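Local coordinates for epimerase family protein SDR39U1 (Homo sapiens, PDB 4B4O), which is a putative NADP-dependent oxidoreductase of the NAD(P)-dependent epimerase/dehydratase family, seen here with bound NADPH, at residues 37-40 with 41-45; 63-66 with 67-70; 133-136 with 137-141; 166-169 with 170-173. The protein carries 3 engineered substitutions. One frame throughout, in Å; residues are numbered along the deposited sequence.

Interaction 1: residues 37-40 with 41-45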
loop_
_atom_site.group_PDB
_atom_site.type_symbol
_atom_site.label_atom_id
_atom_site.label_comp_id
_atom_site.label_asym_id
_atom_site.label_seq_id
_atom_site.Cartn_x
_atom_site.Cartn_y
_atom_site.Cartn_z
ATOM N N GLY A 37 16.308 -16.959 3.004
ATOM C CA GLY A 37 16.062 -15.559 3.304
ATOM C C GLY A 37 14.708 -15.300 3.932
ATOM O O GLY A 37 14.242 -14.148 3.970
ATOM N N ARG A 38 14.068 -16.347 4.450
ATOM C CA ARG A 38 12.714 -16.198 5.004
ATOM C C ARG A 38 12.325 -17.255 6.030
ATOM O O ARG A 38 12.887 -18.334 6.060
ATOM C CB ARG A 38 11.683 -16.204 3.872
ATOM C CG ARG A 38 11.822 -17.404 2.955
ATOM C CD ARG A 38 10.687 -17.475 1.964
ATOM N NE ARG A 38 11.037 -16.975 0.636
ATOM C CZ ARG A 38 10.213 -17.040 -0.423
ATOM N NH1 ARG A 38 8.981 -17.572 -0.301
ATOM N NH2 ARG A 38 10.614 -16.555 -1.610
ATOM N N ILE A 39 11.363 -16.894 6.874
ATOM C CA ILE A 39 10.756 -17.813 7.809
ATOM C C ILE A 39 9.251 -17.826 7.565
ATOM O O ILE A 39 8.696 -16.867 7.071
ATOM C CB ILE A 39 11.089 -17.461 9.296
ATOM C CG1 ILE A 39 10.448 -16.137 9.750
ATOM C CG2 ILE A 39 12.608 -17.338 9.499
ATOM C CD1 ILE A 39 10.458 -15.898 11.244
ATOM N N THR A 40 8.595 -18.919 7.923
ATOM C CA THR A 40 7.150 -19.039 7.751
ATOM C C THR A 40 6.374 -18.496 8.949
ATOM O O THR A 40 6.926 -18.300 10.034
ATOM C CB THR A 40 6.730 -20.499 7.528
ATOM O OG1 THR A 40 7.062 -21.252 8.686
ATOM C CG2 THR A 40 7.432 -21.096 6.334
ATOM N N TRP A 41 5.081 -18.265 8.748
ATOM C CA TRP A 41 4.182 -17.819 9.831
ATOM C C TRP A 41 4.105 -18.840 10.922
ATOM O O TRP A 41 4.151 -18.496 12.104
ATOM C CB TRP A 41 2.787 -17.481 9.296
ATOM C CG TRP A 41 2.859 -16.303 8.354
ATOM C CD1 TRP A 41 2.856 -16.327 6.966
ATOM C CD2 TRP A 41 3.058 -14.889 8.694
ATOM N NE1 TRP A 41 2.997 -15.071 6.443
ATOM C CE2 TRP A 41 3.121 -14.166 7.419
ATOM C CE3 TRP A 41 3.161 -14.176 9.872
ATOM C CZ2 TRP A 41 3.270 -12.795 7.366
ATOM C CZ3 TRP A 41 3.320 -12.793 9.803
ATOM C CH2 TRP A 41 3.372 -12.118 8.584
ATOM N N ASP A 42 4.028 -20.106 10.540
ATOM C CA ASP A 42 4.002 -21.186 11.513
ATOM C C ASP A 42 5.260 -21.184 12.366
ATOM O O ASP A 42 5.205 -21.439 13.566
ATOM C CB ASP A 42 3.844 -22.551 10.821
ATOM C CG ASP A 42 2.460 -22.746 10.216
ATOM O OD1 ASP A 42 1.545 -21.933 10.496
ATOM O OD2 ASP A 42 2.293 -23.725 9.462
ATOM N N GLU A 43 6.392 -20.913 11.735
ATOM C CA GLU A 43 7.665 -20.883 12.433
ATOM C C GLU A 43 7.745 -19.694 13.381
ATOM O O GLU A 43 8.249 -19.841 14.479
ATOM C CB GLU A 43 8.818 -20.911 11.424
ATOM C CG GLU A 43 10.231 -20.536 11.920
ATOM C CD GLU A 43 11.274 -20.884 10.829
ATOM O OE1 GLU A 43 10.913 -20.926 9.604
ATOM O OE2 GLU A 43 12.456 -21.165 11.172
ATOM N N LEU A 44 7.232 -18.543 12.973
ATOM C CA LEU A 44 7.199 -17.369 13.840
ATOM C C LEU A 44 6.370 -17.596 15.103
ATOM O O LEU A 44 6.744 -17.160 16.180
ATOM C CB LEU A 44 6.642 -16.164 13.077
ATOM C CG LEU A 44 6.449 -14.853 13.837
ATOM C CD1 LEU A 44 7.794 -14.222 14.146
ATOM C CD2 LEU A 44 5.583 -13.943 13.005
ATOM N N ALA A 45 5.232 -18.263 14.957
ATOM C CA ALA A 45 4.361 -18.536 16.092
ATOM C C ALA A 45 4.994 -19.550 17.023
ATOM O O ALA A 45 4.773 -19.508 18.226
ATOM C CB ALA A 45 3.010 -19.043 15.615
#
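T40 and E43 grip each other at the point where strand 38-40 turns into helix 41-47, and they illustrate how side chains can take up the backbone N-H groups at a helix start. The hydroxyl OG1 of T40 accepts a hydrogen bond from E43 N at 3.1 Å. With chi1 at 63°, OG1 lies between the backbone N and the carbonyl carbon of T40, over the first turn. E43, extended and crossing T40 at about a right angle, reaches back so that its OE1 takes a weak bond from T40 N at 3.5 Å. The first helical backbone bond, L44 N to T40 O at 3.0 Å, runs beside this pair.

Packing is tighter on the buried side, where I39 CD1 faces L44 CB at 4.2 Å. L44 and W41 turn into the fold, where both meet L89 of helix 72-95; the W41 side chain also comes within about 4 Å of those of R32 and A59, two NADP(+)-binding residues. Nearer the surface the I39 and E43 side chains cross at about a right angle, I39 CB lying 3.5 Å from E43 OE1. The solvent side is looser: E43 and D42 are exposed, and D42 CB stays 4.1 Å from T40 OG1. Reciprocal bonds between the N-cap residue and the residue three places on define a capping box, its return bond weak here, at a strand-to-helix junction of the Rossmann-fold domain.

Interaction 2: residues 63-66 with 67-70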
loop_
_atom_site.group_PDB
_atom_site.type_symbol
_atom_site.label_atom_id
_atom_site.label_comp_id
_atom_site.label_asym_id
_atom_site.label_seq_id
_atom_site.Cartn_x
_atom_site.Cartn_y
_atom_site.Cartn_z
ATOM N N ILE A 63 -6.771 -7.777 -2.769
ATOM C CA ILE A 63 -8.144 -7.300 -2.776
ATOM C C ILE A 63 -8.683 -7.131 -4.195
ATOM O O ILE A 63 -9.786 -7.591 -4.497
ATOM C CB ILE A 63 -8.244 -5.956 -2.025
ATOM C CG1 ILE A 63 -7.939 -6.171 -0.535
ATOM C CG2 ILE A 63 -9.625 -5.338 -2.190
ATOM C CD1 ILE A 63 -7.843 -4.918 0.322
ATOM N N LEU A 64 -7.917 -6.451 -5.051
ATOM C CA LEU A 64 -8.388 -6.106 -6.407
ATOM C C LEU A 64 -8.590 -7.327 -7.319
ATOM O O LEU A 64 -9.383 -7.281 -8.235
ATOM C CB LEU A 64 -7.448 -5.090 -7.091
ATOM N N ASN A 65 -7.886 -8.424 -7.044
ATOM C CA ASN A 65 -7.991 -9.689 -7.791
ATOM C C ASN A 65 -9.362 -9.986 -8.439
ATOM O O ASN A 65 -10.237 -10.617 -7.829
ATOM C CB ASN A 65 -7.579 -10.835 -6.866
ATOM C CG ASN A 65 -7.548 -12.184 -7.556
ATOM O OD1 ASN A 65 -7.876 -12.335 -8.755
ATOM N ND2 ASN A 65 -7.136 -13.179 -6.797
ATOM N N PRO A 66 -9.527 -9.582 -9.711
ATOM C CA PRO A 66 -10.783 -9.827 -10.454
ATOM C C PRO A 66 -11.208 -11.282 -10.611
ATOM O O PRO A 66 -12.370 -11.554 -10.940
ATOM C CB PRO A 66 -10.491 -9.263 -11.845
ATOM C CG PRO A 66 -9.000 -9.229 -11.936
ATOM C CD PRO A 66 -8.513 -8.921 -10.554
ATOM N N LEU A 67 -10.279 -12.207 -10.405
ATOM C CA LEU A 67 -10.591 -13.639 -10.527
ATOM C C LEU A 67 -11.358 -14.202 -9.307
ATOM O O LEU A 67 -11.794 -15.350 -9.323
ATOM C CB LEU A 67 -9.302 -14.453 -10.785
ATOM C CG LEU A 67 -8.671 -14.521 -12.174
ATOM C CD1 LEU A 67 -7.150 -14.505 -11.952
ATOM C CD2 LEU A 67 -9.194 -15.722 -12.982
ATOM N N ARG A 68 -11.513 -13.405 -8.251
ATOM C CA ARG A 68 -12.331 -13.827 -7.109
ATOM C C ARG A 68 -13.545 -12.929 -6.927
ATOM O O ARG A 68 -13.437 -11.706 -6.982
ATOM C CB ARG A 68 -11.481 -13.884 -5.837
ATOM C CG ARG A 68 -10.553 -15.090 -5.844
ATOM C CD ARG A 68 -9.998 -15.409 -4.466
ATOM N NE ARG A 68 -10.935 -16.155 -3.614
ATOM C CZ ARG A 68 -10.770 -16.360 -2.299
ATOM N NH1 ARG A 68 -9.697 -15.875 -1.651
ATOM N NH2 ARG A 68 -11.683 -17.052 -1.608
ATOM N N ARG A 69 -14.699 -13.562 -6.756
ATOM C CA ARG A 69 -15.969 -12.867 -6.570
ATOM C C ARG A 69 -15.978 -12.341 -5.150
ATOM O O ARG A 69 -15.455 -12.967 -4.250
ATOM C CB ARG A 69 -17.180 -13.796 -6.837
ATOM N N TRP A 70 -16.555 -11.173 -4.963
ATOM C CA TRP A 70 -16.618 -10.573 -3.645
ATOM C C TRP A 70 -17.686 -11.208 -2.788
ATOM O O TRP A 70 -18.736 -10.614 -2.543
ATOM C CB TRP A 70 -16.853 -9.061 -3.758
ATOM C CG TRP A 70 -16.690 -8.371 -2.446
ATOM C CD1 TRP A 70 -17.684 -7.935 -1.578
ATOM C CD2 TRP A 70 -15.433 -8.071 -1.775
ATOM N NE1 TRP A 70 -17.131 -7.363 -0.461
ATOM C CE2 TRP A 70 -15.784 -7.418 -0.519
ATOM C CE3 TRP A 70 -14.103 -8.261 -2.081
ATOM C CZ2 TRP A 70 -14.834 -6.986 0.365
ATOM C CZ3 TRP A 70 -13.142 -7.811 -1.178
ATOM C CH2 TRP A 70 -13.502 -7.182 0.014
#
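N65 and R68 are joined through the backbone, where R68 N donates to N65 O at 3.1 Å and closes a type I beta turn with P66 and L67 at its corners. The N-H points almost straight at its acceptor, at 169°, but it approaches from above the carbonyl plane. R257 of helix 255-262 also bonds N65 O, I63 O and R68 O. The turn swings the chain round, leaving the end-to-end directions of 63-66 and 67-70 at 123° to each other. Neither half belongs to a helix or strand.

The N65 side chain adds a second bond within the turn. Its CG lies anti to the backbone N (chi1 -176°), beside the carbonyl carbon, which places OD1 where L67 N donates to it at 2.9 Å, in a bent bond. This donor too stands above the plane of the carbonyl it serves. An asparagine that bonds through OD1 to the amide two residues on forms an Asx turn, superimposed here on the beta turn, and both lie in the loop from strand 54-57 to helix 72-95 in the nucleotide-binding domain. L67 packs against the same oxygen, its CB 3.3 Å from N65 OD1.

On the other flank, N65 ND2 lies 4.0 Å from R68 CG, the aliphatic root of a side chain that bends at its third torsion and carries its guanidinium elsewhere. NH1 forms salt bridges with E61 and with E77, an NADP(+)-binding residue. Farther along, I63 CG2 meets W70 CZ3 at 4.4 Å, and the indole continues into an aromatic cluster with F74, F131 and F132.

Interaction 3: residues 133-136 with 137-141. With NDP (NADPH dihydro-nicotinamide-adenine-dinucleotide phosphate), chain I.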
loop_
_atom_site.group_PDB
_atom_site.type_symbol
_atom_site.label_atom_id
_atom_site.label_comp_id
_atom_site.label_asym_id
_atom_site.label_seq_id
_atom_site.Cartn_x
_atom_site.Cartn_y
_atom_site.Cartn_z
ATOM N N SER A 133 -12.784 0.976 5.143
ATOM C CA SER A 133 -12.431 1.907 6.207
ATOM C C SER A 133 -12.416 1.174 7.557
ATOM O O SER A 133 -11.464 1.318 8.320
ATOM C CB SER A 133 -13.379 3.116 6.220
ATOM O OG SER A 133 -14.736 2.730 6.235
ATOM N N ASN A 134 -13.446 0.370 7.835
ATOM C CA ASN A 134 -13.442 -0.484 9.018
ATOM C C ASN A 134 -12.245 -1.435 9.023
ATOM O O ASN A 134 -11.652 -1.696 10.070
ATOM C CB ASN A 134 -14.747 -1.288 9.146
ATOM C CG ASN A 134 -15.895 -0.442 9.704
ATOM O OD1 ASN A 134 -15.727 0.215 10.736
ATOM N ND2 ASN A 134 -17.070 -0.446 9.038
ATOM N N LEU A 135 -11.894 -1.963 7.857
ATOM C CA LEU A 135 -10.716 -2.819 7.768
ATOM C C LEU A 135 -9.490 -2.068 8.314
ATOM O O LEU A 135 -8.814 -2.549 9.194
ATOM C CB LEU A 135 -10.480 -3.302 6.317
ATOM C CG LEU A 135 -9.174 -4.067 5.986
ATOM C CD1 LEU A 135 -9.148 -5.495 6.503
ATOM C CD2 LEU A 135 -8.915 -4.048 4.489
ATOM N N VAL A 136 -9.234 -0.879 7.803
ATOM C CA VAL A 136 -8.041 -0.144 8.177
ATOM C C VAL A 136 -8.037 0.078 9.679
ATOM O O VAL A 136 -7.008 -0.086 10.312
ATOM C CB VAL A 136 -7.866 1.175 7.356
ATOM C CG1 VAL A 136 -6.715 2.009 7.896
ATOM C CG2 VAL A 136 -7.645 0.871 5.865
ATOM N N THR A 137 -9.177 0.428 10.270
ATOM C CA THR A 137 -9.232 0.644 11.740
ATOM C C THR A 137 -8.770 -0.599 12.500
ATOM O O THR A 137 -7.891 -0.536 13.345
ATOM C CB THR A 137 -10.651 1.078 12.234
ATOM O OG1 THR A 137 -10.997 2.335 11.659
ATOM C CG2 THR A 137 -10.712 1.213 13.748
ATOM N N LYS A 138 -9.356 -1.732 12.168
ATOM C CA LYS A 138 -9.067 -3.003 12.856
ATOM C C LYS A 138 -7.634 -3.456 12.605
ATOM O O LYS A 138 -6.962 -3.964 13.483
ATOM C CB LYS A 138 -10.039 -4.104 12.401
ATOM C CG LYS A 138 -11.458 -3.926 12.901
ATOM C CD LYS A 138 -12.426 -4.624 11.960
ATOM C CE LYS A 138 -13.773 -4.914 12.619
ATOM N NZ LYS A 138 -14.838 -5.013 11.581
ATOM N N TRP A 139 -7.197 -3.235 11.383
ATOM C CA TRP A 139 -5.852 -3.553 10.941
ATOM C C TRP A 139 -4.823 -2.784 11.733
ATOM O O TRP A 139 -3.860 -3.351 12.231
ATOM C CB TRP A 139 -5.774 -3.181 9.470
ATOM C CG TRP A 139 -4.687 -3.774 8.626
ATOM C CD1 TRP A 139 -3.626 -4.578 9.006
ATOM C CD2 TRP A 139 -4.523 -3.572 7.195
ATOM N NE1 TRP A 139 -2.842 -4.884 7.917
ATOM C CE2 TRP A 139 -3.335 -4.306 6.804
ATOM C CE3 TRP A 139 -5.224 -2.880 6.238
ATOM C CZ2 TRP A 139 -2.889 -4.322 5.509
ATOM C CZ3 TRP A 139 -4.757 -2.910 4.928
ATOM C CH2 TRP A 139 -3.623 -3.621 4.575
ATOM N N GLU A 140 -5.024 -1.482 11.854
ATOM C CA GLU A 140 -4.136 -0.652 12.646
ATOM C C GLU A 140 -4.222 -1.036 14.113
ATOM O O GLU A 140 -3.207 -1.099 14.802
ATOM C CB GLU A 140 -4.440 0.837 12.415
ATOM C CG GLU A 140 -4.092 1.246 10.986
ATOM C CD GLU A 140 -4.375 2.711 10.627
ATOM O OE1 GLU A 140 -4.711 3.522 11.516
ATOM O OE2 GLU A 140 -4.237 3.036 9.416
ATOM N N ALA A 141 -5.425 -1.329 14.593
ATOM C CA ALA A 141 -5.584 -1.767 15.986
ATOM C C ALA A 141 -4.753 -3.020 16.258
ATOM O O ALA A 141 -4.200 -3.190 17.346
ATOM C CB ALA A 141 -7.045 -2.039 16.296
HETATM P PA NDP I . 0.871 -8.330 -2.849
HETATM O O1A NDP I . -0.449 -9.108 -3.074
HETATM O O2A NDP I . 1.904 -8.203 -3.987
HETATM O O5B NDP I . 1.773 -8.975 -1.653
HETATM C C5B NDP I . 1.059 -9.598 -0.589
HETATM C C4B NDP I . 1.955 -10.643 0.028
HETATM O O4B NDP I . 1.310 -11.094 1.217
HETATM C C3B NDP I . 2.153 -11.844 -0.903
HETATM O O3B NDP I . 3.459 -11.866 -1.547
HETATM C C2B NDP I . 2.000 -13.050 0.011
HETATM O O2B NDP I . 3.254 -13.525 0.479
HETATM C C1B NDP I . 1.281 -12.513 1.211
HETATM N N9A NDP I . -0.109 -12.957 1.084
HETATM C C8A NDP I . -0.964 -12.966 0.011
HETATM N N7A NDP I . -2.174 -13.553 0.401
HETATM C C5A NDP I . -2.052 -13.908 1.708
HETATM C C6A NDP I . -2.883 -14.534 2.741
HETATM N N6A NDP I . -4.157 -14.904 2.494
HETATM N N1A NDP I . -2.358 -14.724 3.969
HETATM C C2A NDP I . -1.070 -14.355 4.228
HETATM N N3A NDP I . -0.251 -13.748 3.344
HETATM C C4A NDP I . -0.699 -13.510 2.132
HETATM O O3 NDP I . 0.322 -6.905 -2.313
HETATM P PN NDP I . 1.150 -5.526 -2.420
HETATM O O1N NDP I . 2.635 -5.838 -2.323
HETATM O O2N NDP I . 0.679 -4.754 -3.616
HETATM O O5D NDP I . 0.635 -4.720 -1.079
HETATM C C5D NDP I . 1.022 -5.320 0.179
HETATM C C4D NDP I . 0.167 -4.826 1.327
HETATM O O4D NDP I . -0.010 -3.434 1.092
HETATM C C3D NDP I . -1.252 -5.427 1.386
HETATM O O3D NDP I . -1.648 -5.668 2.774
HETATM C C2D NDP I . -2.127 -4.380 0.687
HETATM O O2D NDP I . -3.458 -4.182 1.179
HETATM C C1D NDP I . -1.399 -3.104 1.016
HETATM N N1N NDP I . -1.647 -2.019 0.050
HETATM C C2N NDP I . -1.368 -2.164 -1.253
HETATM C C3N NDP I . -1.604 -1.141 -2.144
HETATM C C7N NDP I . -1.265 -1.348 -3.574
HETATM O O7N NDP I . -0.509 -2.275 -3.855
HETATM N N7N NDP I . -1.761 -0.552 -4.517
HETATM C C4N NDP I . -2.126 0.179 -1.690
HETATM C C5N NDP I . -2.381 0.235 -0.255
HETATM C C6N NDP I . -2.125 -0.861 0.549
HETATM P P2B NDP I . 3.532 -15.157 0.529
HETATM O O1X NDP I . 2.794 -15.671 1.747
HETATM O O2X NDP I . 2.992 -15.762 -0.802
HETATM O O3X NDP I . 5.068 -15.069 0.709
#
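W139 packs against L135, its CE3 4.1 Å from L135 CG with the two side chains set at an oblique angle to each other. This contact belongs to helix 131-143 of the Rossmann-type fold, packed beside helix 72-95 and against strand 102-108, and it is a worked case of i to i+4 pairing. The backbone repeats regularly: W139 N bonds to L135 O at 2.8 Å, arriving nearly along the C=O axis, and E140 N bonds to V136 O at 2.9 Å.

One residue further along, V136 and E140 lie side by side and point the same way. E140 is extended beyond CG, and its carboxylate is brought alongside the methyl CG1 of V136. The charge is buried, but its OE2 is paired with R156 in a salt bridge and also bonded to T107 OG1 of the neighbouring strand. Toward the surface, the long chain of K138 runs past N134 O, with K138 CD at 3.6 Å from that oxygen.

A first torsion of -161° swings the indole of W139 away from the backbone N and into the NADPH pocket, beside L105, T107 and R82, the last an NADP(+)-binding residue. The ring presents an edge to the nicotinamide ribose: W139 CZ2 comes within 3.3 Å of the NADPH atom O3D, which lies near the ring plane.

Interaction 4: residues 166-169 with 170-173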
loop_
_atom_site.group_PDB
_atom_site.type_symbol
_atom_site.label_atom_id
_atom_site.label_comp_id
_atom_site.label_asym_id
_atom_site.label_seq_id
_atom_site.Cartn_x
_atom_site.Cartn_y
_atom_site.Cartn_z
ATOM N N GLY A 166 1.129 -5.039 -9.117
ATOM C CA GLY A 166 0.117 -4.118 -8.613
ATOM C C GLY A 166 -0.928 -3.793 -9.650
ATOM O O GLY A 166 -1.227 -4.602 -10.522
ATOM N N ALA A 167 -1.483 -2.588 -9.548
ATOM C CA ALA A 167 -2.545 -2.154 -10.465
ATOM C C ALA A 167 -2.033 -2.104 -11.906
ATOM O O ALA A 167 -2.761 -2.452 -12.818
ATOM C CB ALA A 167 -3.138 -0.816 -10.042
HETATM N N MSE A 168 -0.784 -1.694 -12.112
HETATM C CA MSE A 168 -0.215 -1.617 -13.471
HETATM C C MSE A 168 -0.170 -2.983 -14.140
HETATM O O MSE A 168 -0.285 -3.090 -15.347
HETATM C CB MSE A 168 1.190 -1.008 -13.439
HETATM C CG MSE A 168 1.139 0.475 -13.108
HETATM SE SE MSE A 168 0.437 1.447 -14.645
HETATM C CE MSE A 168 -0.210 3.073 -13.800
ATOM N N GLY A 169 -0.002 -4.036 -13.359
ATOM C CA GLY A 169 -0.130 -5.375 -13.898
ATOM C C GLY A 169 -1.415 -5.557 -14.698
ATOM O O GLY A 169 -1.399 -6.195 -15.728
ATOM N N HIS A 170 -2.525 -5.012 -14.212
ATOM C CA HIS A 170 -3.811 -5.108 -14.898
ATOM C C HIS A 170 -4.042 -4.083 -15.983
ATOM O O HIS A 170 -4.797 -4.342 -16.939
ATOM C CB HIS A 170 -4.950 -4.994 -13.889
ATOM C CG HIS A 170 -5.009 -6.141 -12.909
ATOM N ND1 HIS A 170 -5.250 -7.439 -13.307
ATOM C CD2 HIS A 170 -4.870 -6.162 -11.517
ATOM C CE1 HIS A 170 -5.238 -8.246 -12.225
ATOM N NE2 HIS A 170 -4.999 -7.460 -11.118
HETATM N N MSE A 171 -3.421 -2.912 -15.855
HETATM C CA MSE A 171 -3.739 -1.776 -16.726
HETATM C C MSE A 171 -2.810 -1.612 -17.902
HETATM O O MSE A 171 -3.177 -1.018 -18.913
HETATM C CB MSE A 171 -3.663 -0.491 -15.909
HETATM C CG MSE A 171 -4.921 -0.253 -15.066
HETATM SE SE MSE A 171 -4.828 1.508 -14.156
HETATM C CE MSE A 171 -3.387 0.992 -12.903
ATOM N N LEU A 172 -1.602 -2.148 -17.807
ATOM C CA LEU A 172 -0.525 -1.741 -18.693
ATOM C C LEU A 172 -0.729 -2.244 -20.108
ATOM O O LEU A 172 -0.576 -1.474 -21.060
ATOM C CB LEU A 172 0.803 -2.237 -18.135
ATOM C CG LEU A 172 2.149 -1.718 -18.648
ATOM C CD1 LEU A 172 2.165 -0.198 -18.669
ATOM C CD2 LEU A 172 3.264 -2.299 -17.752
ATOM N N LEU A 173 -1.109 -3.512 -20.265
ATOM C CA LEU A 173 -1.317 -4.062 -21.610
ATOM C C LEU A 173 -2.512 -3.404 -22.324
ATOM O O LEU A 173 -2.376 -2.988 -23.466
ATOM C CB LEU A 173 -1.438 -5.580 -21.597
ATOM C CG LEU A 173 -1.573 -6.262 -22.969
ATOM C CD1 LEU A 173 -0.489 -5.905 -24.001
ATOM C CD2 LEU A 173 -1.638 -7.763 -22.769
#
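A167 and M171 meet through their side-chain ends. M171, deposited as selenomethionine, starts out extended and then bends at its third torsion (chi3 -70°), which folds its terminal methyl back over the preceding turn. CE of M171 consequently lies 3.4 Å from A167 CB. The same methyl meets a second selenomethionine, M168, whose chain bends earlier, at chi2 (-72°); the two CE atoms are 3.9 Å apart and the side chains run obliquely to each other. Both selenomethionines continue into F228 of helix 225-236, while M168 also touches F232.

Backbone hydrogen bonds form a second group, and they show how one helical stretch can mix two spacings. H170 N bonds to A167 O at 2.9 Å from well above the carbonyl plane, an i to i+3 link. M171 N is shared weakly between A167 O, at 3.1 Å, and M168 O. With L172 N to M168 O, at 2.9 Å, the donor lies much nearer the carbonyl plane, and the bond has the i to i+4 spacing of an alpha helix. Helix 166-176 is the crossover helix of a beta-alpha-beta unit, between parallel strands 151-161 and 192-194, as in a Rossmann fold. G166 and G169 lie in a glycine-rich stretch: G166 adopts a positive phi (63°), a conformation that glycine readily takes, and its nearest atoms are about 5 Å from the bound NADPH.

Contacts between side chains and backbone make up the rest. L172 CB lies beside M168 O, and H170 CB is 3.5 Å from A167 O.

How the interactions relate
From the N terminus the four contacts come strictly in series; each joins neighbouring residues, and none nests in or crosses another. Interaction 1 closes the bend from strand 38-40 into helix 41-47, at one edge of the parallel sheet. Interaction 2 folds the loop between strand 54-57 and helix 72-95, interaction 3 lies within helix 131-143, and interaction 4 lies within helix 166-176, after strand 151-161. Interactions 2 and 4 touch directly, P66 CD meeting H170 CE1 at 3.7 Å. Interactions 3 and 4 lie on opposite sides of the chain's centre, about 26 Å apart between centres. All four have residues close to the NADPH.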